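Local coordinates for ABC transporter, substrate binding protein (Aeropyrum pernix, PDB 3EAF) that probably captures a solute outside the cell and delivers it to an ABC transporter in the membrane, and also holds a magnesium ion, at residues Y34-G39 against V48-I53; I53-A58 against Y68-D73. All blocks are in the same frame, centred on the assembly; numbering follows the deposited sequence.

Interaction 1: Y34-G39 against V48-I53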
loop_
_atom_site.group_PDB
_atom_site.type_symbol
_atom_site.label_atom_id
_atom_site.label_comp_id
_atom_site.label_asym_id
_atom_site.label_seq_id
_atom_site.Cartn_x
_atom_site.Cartn_y
_atom_site.Cartn_z
ATOM N N TYR A 34 20.249 4.282 -4.309
ATOM C CA TYR A 34 20.283 4.285 -5.775
ATOM C C TYR A 34 20.286 5.685 -6.349
ATOM O O TYR A 34 21.216 6.053 -7.068
ATOM C CB TYR A 34 19.115 3.490 -6.359
ATOM C CG TYR A 34 19.098 3.401 -7.875
ATOM C CD1 TYR A 34 19.980 2.560 -8.558
ATOM C CD2 TYR A 34 18.193 4.149 -8.623
ATOM C CE1 TYR A 34 19.960 2.471 -9.949
ATOM C CE2 TYR A 34 18.165 4.071 -10.018
ATOM C CZ TYR A 34 19.043 3.229 -10.673
ATOM O OH TYR A 34 19.011 3.151 -12.048
ATOM N N PHE A 35 19.254 6.464 -6.030
ATOM C CA PHE A 35 19.109 7.794 -6.612
ATOM C C PHE A 35 20.176 8.774 -6.117
ATOM O O PHE A 35 20.648 9.619 -6.889
ATOM C CB PHE A 35 17.686 8.332 -6.430
ATOM C CG PHE A 35 16.641 7.548 -7.192
ATOM C CD1 PHE A 35 16.626 7.555 -8.586
ATOM C CD2 PHE A 35 15.682 6.798 -6.516
ATOM C CE1 PHE A 35 15.669 6.829 -9.295
ATOM C CE2 PHE A 35 14.712 6.068 -7.218
ATOM C CZ PHE A 35 14.712 6.081 -8.604
ATOM N N ASN A 36 20.577 8.650 -4.851
ATOM C CA ASN A 36 21.709 9.438 -4.343
ATOM C C ASN A 36 22.945 9.273 -5.238
ATOM O O ASN A 36 23.516 10.262 -5.715
ATOM C CB ASN A 36 22.043 9.073 -2.888
ATOM C CG ASN A 36 21.203 9.851 -1.872
ATOM O OD1 ASN A 36 20.715 10.943 -2.155
ATOM N ND2 ASN A 36 21.048 9.290 -0.676
ATOM N N GLU A 37 23.315 8.015 -5.477
ATOM C CA GLU A 37 24.494 7.645 -6.257
ATOM C C GLU A 37 24.371 8.009 -7.746
ATOM O O GLU A 37 25.334 8.489 -8.353
ATOM C CB GLU A 37 24.774 6.139 -6.074
ATOM C CG GLU A 37 25.937 5.551 -6.896
ATOM C CD GLU A 37 27.311 6.007 -6.432
ATOM O OE1 GLU A 37 27.489 6.323 -5.233
ATOM O OE2 GLU A 37 28.231 6.043 -7.277
ATOM N N LYS A 38 23.200 7.773 -8.334
ATOM C CA LYS A 38 22.979 8.115 -9.743
ATOM C C LYS A 38 22.971 9.631 -9.938
ATOM O O LYS A 38 23.402 10.133 -10.977
ATOM C CB LYS A 38 21.672 7.503 -10.268
ATOM C CG LYS A 38 21.707 5.985 -10.490
ATOM C CD LYS A 38 22.553 5.602 -11.691
ATOM C CE LYS A 38 22.461 4.111 -11.976
ATOM N NZ LYS A 38 23.447 3.656 -13.007
ATOM N N GLY A 39 22.481 10.354 -8.934
ATOM C CA GLY A 39 22.450 11.807 -8.979
ATOM C C GLY A 39 21.048 12.364 -9.099
ATOM O O GLY A 39 20.351 12.117 -10.085
ATOM N N VAL A 48 21.190 17.196 -5.422
ATOM C CA VAL A 48 20.578 16.986 -4.118
ATOM C C VAL A 48 21.014 15.636 -3.563
ATOM O O VAL A 48 20.961 14.608 -4.255
ATOM C CB VAL A 48 19.030 17.089 -4.176
ATOM C CG1 VAL A 48 18.412 16.895 -2.780
ATOM C CG2 VAL A 48 18.614 18.438 -4.738
ATOM N N ASN A 49 21.489 15.669 -2.325
ATOM C CA ASN A 49 21.784 14.476 -1.555
ATOM C C ASN A 49 20.711 14.298 -0.498
ATOM O O ASN A 49 20.342 15.254 0.191
ATOM C CB ASN A 49 23.154 14.592 -0.883
ATOM C CG ASN A 49 24.254 14.914 -1.872
ATOM O OD1 ASN A 49 24.796 16.017 -1.873
ATOM N ND2 ASN A 49 24.556 13.967 -2.750
ATOM N N ILE A 50 20.204 13.076 -0.377
ATOM C CA ILE A 50 19.220 12.782 0.654
ATOM C C ILE A 50 19.888 12.071 1.818
ATOM O O ILE A 50 20.406 10.949 1.671
ATOM C CB ILE A 50 18.018 11.956 0.126
ATOM C CG1 ILE A 50 17.279 12.731 -0.981
ATOM C CG2 ILE A 50 17.070 11.621 1.272
ATOM C CD1 ILE A 50 16.039 12.046 -1.510
ATOM N N ASN A 51 19.891 12.745 2.963
ATOM C CA ASN A 51 20.276 12.124 4.213
ATOM C C ASN A 51 19.001 11.578 4.831
ATOM O O ASN A 51 18.177 12.339 5.345
ATOM C CB ASN A 51 20.959 13.139 5.148
ATOM C CG ASN A 51 21.289 12.553 6.521
ATOM O OD1 ASN A 51 21.730 11.405 6.638
ATOM N ND2 ASN A 51 21.069 13.343 7.564
ATOM N N TYR A 52 18.813 10.267 4.748
ATOM C CA TYR A 52 17.606 9.657 5.304
ATOM C C TYR A 52 17.873 9.060 6.678
ATOM O O TYR A 52 18.956 8.522 6.933
ATOM C CB TYR A 52 16.990 8.628 4.352
ATOM C CG TYR A 52 17.728 7.309 4.232
ATOM C CD1 TYR A 52 17.388 6.220 5.038
ATOM C CD2 TYR A 52 18.744 7.139 3.293
ATOM C CE1 TYR A 52 18.060 4.995 4.925
ATOM C CE2 TYR A 52 19.423 5.924 3.170
ATOM C CZ TYR A 52 19.072 4.855 3.986
ATOM O OH TYR A 52 19.731 3.647 3.858
ATOM N N ILE A 53 16.877 9.168 7.551
ATOM C CA ILE A 53 16.996 8.709 8.927
ATOM C C ILE A 53 15.968 7.592 9.163
ATOM O O ILE A 53 14.764 7.846 9.263
ATOM C CB ILE A 53 16.820 9.891 9.941
ATOM C CG1 ILE A 53 17.858 11.000 9.704
ATOM C CG2 ILE A 53 16.920 9.409 11.380
ATOM C CD1 ILE A 53 17.339 12.183 8.892
HETATM O O HOH W 1 22.437 12.780 -5.763
#
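In N36, a first torsion of -86° and a second of -25° carry the carboxamide off the last turn of helix 18-38 and turn both of its polar atoms to the backbone of I50. N36 OD1 accepts from I50 N at 2.8 Å, an almost straight bond (169°) whose donor is somewhat tilted from the plane of the side-chain carbonyl. On the other branch, N36 ND2 donates to I50 O at 2.9 Å; it arrives in the plane of that carbonyl, on a lone pair, although the bond leans out of the amide's own plane. One side chain thus pairs with the donor and the acceptor of a single strand residue, much as a neighbouring strand would. Two bonds in opposite senses fix the rotation of the amide and settle which end is oxygen and which nitrogen. The I50 side chain runs at about a right angle to that of N36, and its CB lies 3.7 Å from N36 OD1. One water donates to N36 O at 2.7 Å and to V48 O at 2.8 Å, joining helix and strand backbones; N36 O also accepts from R47. Helix 18-38 connects the parallel neighbours 3-11 and 47-56, so the contact joins the end of a crossover helix to the strand it leads to, with the short strand 40-41 in between; the segment axes approach to 8.1 Å. Within the sheet, V48 pairs with I40, whereas N49 and N51 pair with strand 3-11, so N36 serves I50 on the edge of strand 47-56 turned from strand 3-11. I50 itself packs on F32 of helix 18-38 and on I301 and I304 of helix 288-304, while F35 meets W298 and Y34 packs against helix 267-278.

Interaction 2: I53-A58 against Y68-D73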
loop_
_atom_site.group_PDB
_atom_site.type_symbol
_atom_site.label_atom_id
_atom_site.label_comp_id
_atom_site.label_asym_id
_atom_site.label_seq_id
_atom_site.Cartn_x
_atom_site.Cartn_y
_atom_site.Cartn_z
ATOM N N ILE A 53 16.877 9.168 7.551
ATOM C CA ILE A 53 16.996 8.709 8.927
ATOM C C ILE A 53 15.968 7.592 9.163
ATOM O O ILE A 53 14.764 7.846 9.263
ATOM C CB ILE A 53 16.820 9.891 9.941
ATOM C CG1 ILE A 53 17.858 11.000 9.704
ATOM C CG2 ILE A 53 16.920 9.409 11.380
ATOM C CD1 ILE A 53 17.339 12.183 8.892
ATOM N N LYS A 54 16.449 6.354 9.231
ATOM C CA LYS A 54 15.563 5.203 9.367
ATOM C C LYS A 54 15.231 4.917 10.824
ATOM O O LYS A 54 16.122 4.857 11.674
ATOM C CB LYS A 54 16.162 3.959 8.714
ATOM C CG LYS A 54 15.183 2.795 8.635
ATOM C CD LYS A 54 15.759 1.599 7.890
ATOM C CE LYS A 54 16.490 0.667 8.833
ATOM N NZ LYS A 54 16.849 -0.603 8.149
ATOM N N ARG A 55 13.943 4.735 11.097
ATOM C CA ARG A 55 13.466 4.403 12.438
ATOM C C ARG A 55 12.443 3.270 12.381
ATOM O O ARG A 55 11.397 3.410 11.747
ATOM C CB ARG A 55 12.846 5.639 13.100
ATOM C CG ARG A 55 13.832 6.765 13.411
ATOM C CD ARG A 55 14.766 6.375 14.545
ATOM N NE ARG A 55 15.688 7.451 14.888
ATOM C CZ ARG A 55 16.936 7.540 14.438
ATOM N NH1 ARG A 55 17.421 6.612 13.620
ATOM N NH2 ARG A 55 17.703 8.556 14.818
ATOM N N ASP A 56 12.757 2.147 13.023
ATOM C CA ASP A 56 11.805 1.039 13.163
ATOM C C ASP A 56 10.904 1.297 14.366
ATOM O O ASP A 56 11.337 1.197 15.519
ATOM C CB ASP A 56 12.540 -0.301 13.291
ATOM C CG ASP A 56 11.624 -1.458 13.693
ATOM O OD1 ASP A 56 10.413 -1.453 13.367
ATOM O OD2 ASP A 56 12.129 -2.399 14.335
ATOM N N TYR A 57 9.645 1.626 14.094
ATOM C CA TYR A 57 8.699 1.943 15.168
ATOM C C TYR A 57 7.797 0.770 15.547
ATOM O O TYR A 57 6.977 0.884 16.473
ATOM C CB TYR A 57 7.887 3.201 14.829
ATOM C CG TYR A 57 6.652 2.992 13.969
ATOM C CD1 TYR A 57 5.376 3.247 14.481
ATOM C CD2 TYR A 57 6.755 2.567 12.648
ATOM C CE1 TYR A 57 4.235 3.075 13.701
ATOM C CE2 TYR A 57 5.622 2.386 11.853
ATOM C CZ TYR A 57 4.364 2.649 12.389
ATOM O OH TYR A 57 3.239 2.486 11.614
ATOM N N ALA A 58 7.953 -0.347 14.827
ATOM C CA ALA A 58 7.236 -1.599 15.108
ATOM C C ALA A 58 5.700 -1.473 15.199
ATOM O O ALA A 58 5.054 -2.182 15.978
ATOM C CB ALA A 58 7.816 -2.277 16.381
ATOM N N TYR A 68 8.427 11.007 15.027
ATOM C CA TYR A 68 7.991 12.174 14.257
ATOM C C TYR A 68 8.575 13.465 14.829
ATOM O O TYR A 68 9.108 14.294 14.090
ATOM C CB TYR A 68 6.464 12.301 14.199
ATOM C CG TYR A 68 6.050 13.573 13.483
ATOM C CD1 TYR A 68 6.132 13.660 12.090
ATOM C CD2 TYR A 68 5.631 14.705 14.193
ATOM C CE1 TYR A 68 5.787 14.830 11.419
ATOM C CE2 TYR A 68 5.281 15.892 13.520
ATOM C CZ TYR A 68 5.363 15.941 12.137
ATOM O OH TYR A 68 5.020 17.084 11.450
ATOM N N ARG A 69 8.456 13.627 16.148
ATOM C CA ARG A 69 9.021 14.785 16.828
ATOM C C ARG A 69 10.545 14.842 16.645
ATOM O O ARG A 69 11.084 15.907 16.390
ATOM C CB ARG A 69 8.601 14.834 18.303
ATOM C CG ARG A 69 7.100 15.130 18.496
ATOM C CD ARG A 69 6.718 15.420 19.954
ATOM N NE ARG A 69 7.004 14.295 20.848
ATOM C CZ ARG A 69 6.152 13.306 21.123
ATOM N NH1 ARG A 69 4.937 13.278 20.576
ATOM N NH2 ARG A 69 6.518 12.336 21.950
ATOM N N GLU A 70 11.212 13.688 16.723
ATOM C CA GLU A 70 12.646 13.582 16.439
ATOM C C GLU A 70 12.992 14.003 15.004
ATOM O O GLU A 70 13.910 14.799 14.795
ATOM C CB GLU A 70 13.164 12.160 16.706
ATOM C CG GLU A 70 14.662 11.992 16.413
ATOM C CD GLU A 70 15.211 10.604 16.733
ATOM O OE1 GLU A 70 14.486 9.598 16.575
ATOM O OE2 GLU A 70 16.395 10.515 17.124
ATOM N N PHE A 71 12.270 13.459 14.023
ATOM C CA PHE A 71 12.459 13.848 12.621
ATOM C C PHE A 71 12.364 15.369 12.457
ATOM O O PHE A 71 13.230 15.983 11.834
ATOM C CB PHE A 71 11.421 13.180 11.701
ATOM C CG PHE A 71 11.637 11.704 11.469
ATOM C CD1 PHE A 71 12.897 11.124 11.583
ATOM C CD2 PHE A 71 10.565 10.897 11.084
ATOM C CE1 PHE A 71 13.076 9.757 11.344
ATOM C CE2 PHE A 71 10.732 9.535 10.847
ATOM C CZ PHE A 71 11.991 8.962 10.978
ATOM N N ARG A 72 11.311 15.965 13.017
ATOM C CA ARG A 72 11.052 17.401 12.865
ATOM C C ARG A 72 12.020 18.273 13.673
ATOM O O ARG A 72 12.616 19.212 13.138
ATOM C CB ARG A 72 9.610 17.739 13.268
ATOM C CG ARG A 72 9.255 19.224 13.137
ATOM C CD ARG A 72 7.939 19.553 13.826
ATOM N NE ARG A 72 8.017 19.381 15.274
ATOM C CZ ARG A 72 6.982 19.121 16.069
ATOM N NH1 ARG A 72 5.754 18.993 15.577
ATOM N NH2 ARG A 72 7.181 18.981 17.367
ATOM N N ASP A 73 12.158 17.961 14.962
ATOM C CA ASP A 73 12.847 18.851 15.899
ATOM C C ASP A 73 14.358 18.679 15.890
ATOM O O ASP A 73 15.093 19.667 15.927
ATOM C CB ASP A 73 12.287 18.696 17.319
ATOM C CG ASP A 73 10.868 19.229 17.451
ATOM O OD1 ASP A 73 10.489 20.150 16.693
ATOM O OD2 ASP A 73 10.129 18.732 18.322
#
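A beta-alpha-beta crossover leads from strand 47-56 through helix 61-74 to strand 79-82, and here its first strand meets its helix through a salt bridge beside an apolar contact. R55 grips E70 side-on: NE lies 3.0 Å from OE1 in a nearly straight bond (172°), and NH2 makes a longer one of 3.3 Å to OE2. Both oxygens lie close to the guanidinium plane, yet each is met from above the carboxylate plane. The bend of R55 at its second torsion (-70°) folds the guanidinium back along the strand, where NH1 donates to K54 O at 2.9 Å and I53 CG2 sits over one face near the rim; E70 reaches it with an extended chain. The F71 ring slides past R55 in the opposite direction, with CE1 3.7 Å from R55 CG and 3.3 Å from I53 O. I53 CG2 lies 3.9 Å from F71 CE1, at the ring's edge. E70 OE2 has a second cation in R74, which probably helps to keep the carboxylate charged. Y67 and Y75 pack on R55, Y75 also on I53, and the backbones of both strand residues pair with strand 3-11.

Interactions 1 and 2 follow each other along strand 47-56, sharing I53, with their centres about 18 Å apart. The strand uses different surfaces for each: residues 34-39 come to its backbone edge, and the side chain of I50 faces one side of the sheet, whereas I53 and R55 turn to the opposite one and meet helix 61-74. Helices 18-38 and 61-74, before and after strand 47-56, therefore lie on opposite faces of the sheet, as in the layered alpha/beta lobes of periplasmic binding proteins. Bonding differs too, from a neutral amide on peptide groups to a charged pair beside an aromatic ring. Both contacts lie away from the magnesium site of E325, D340 and Y341.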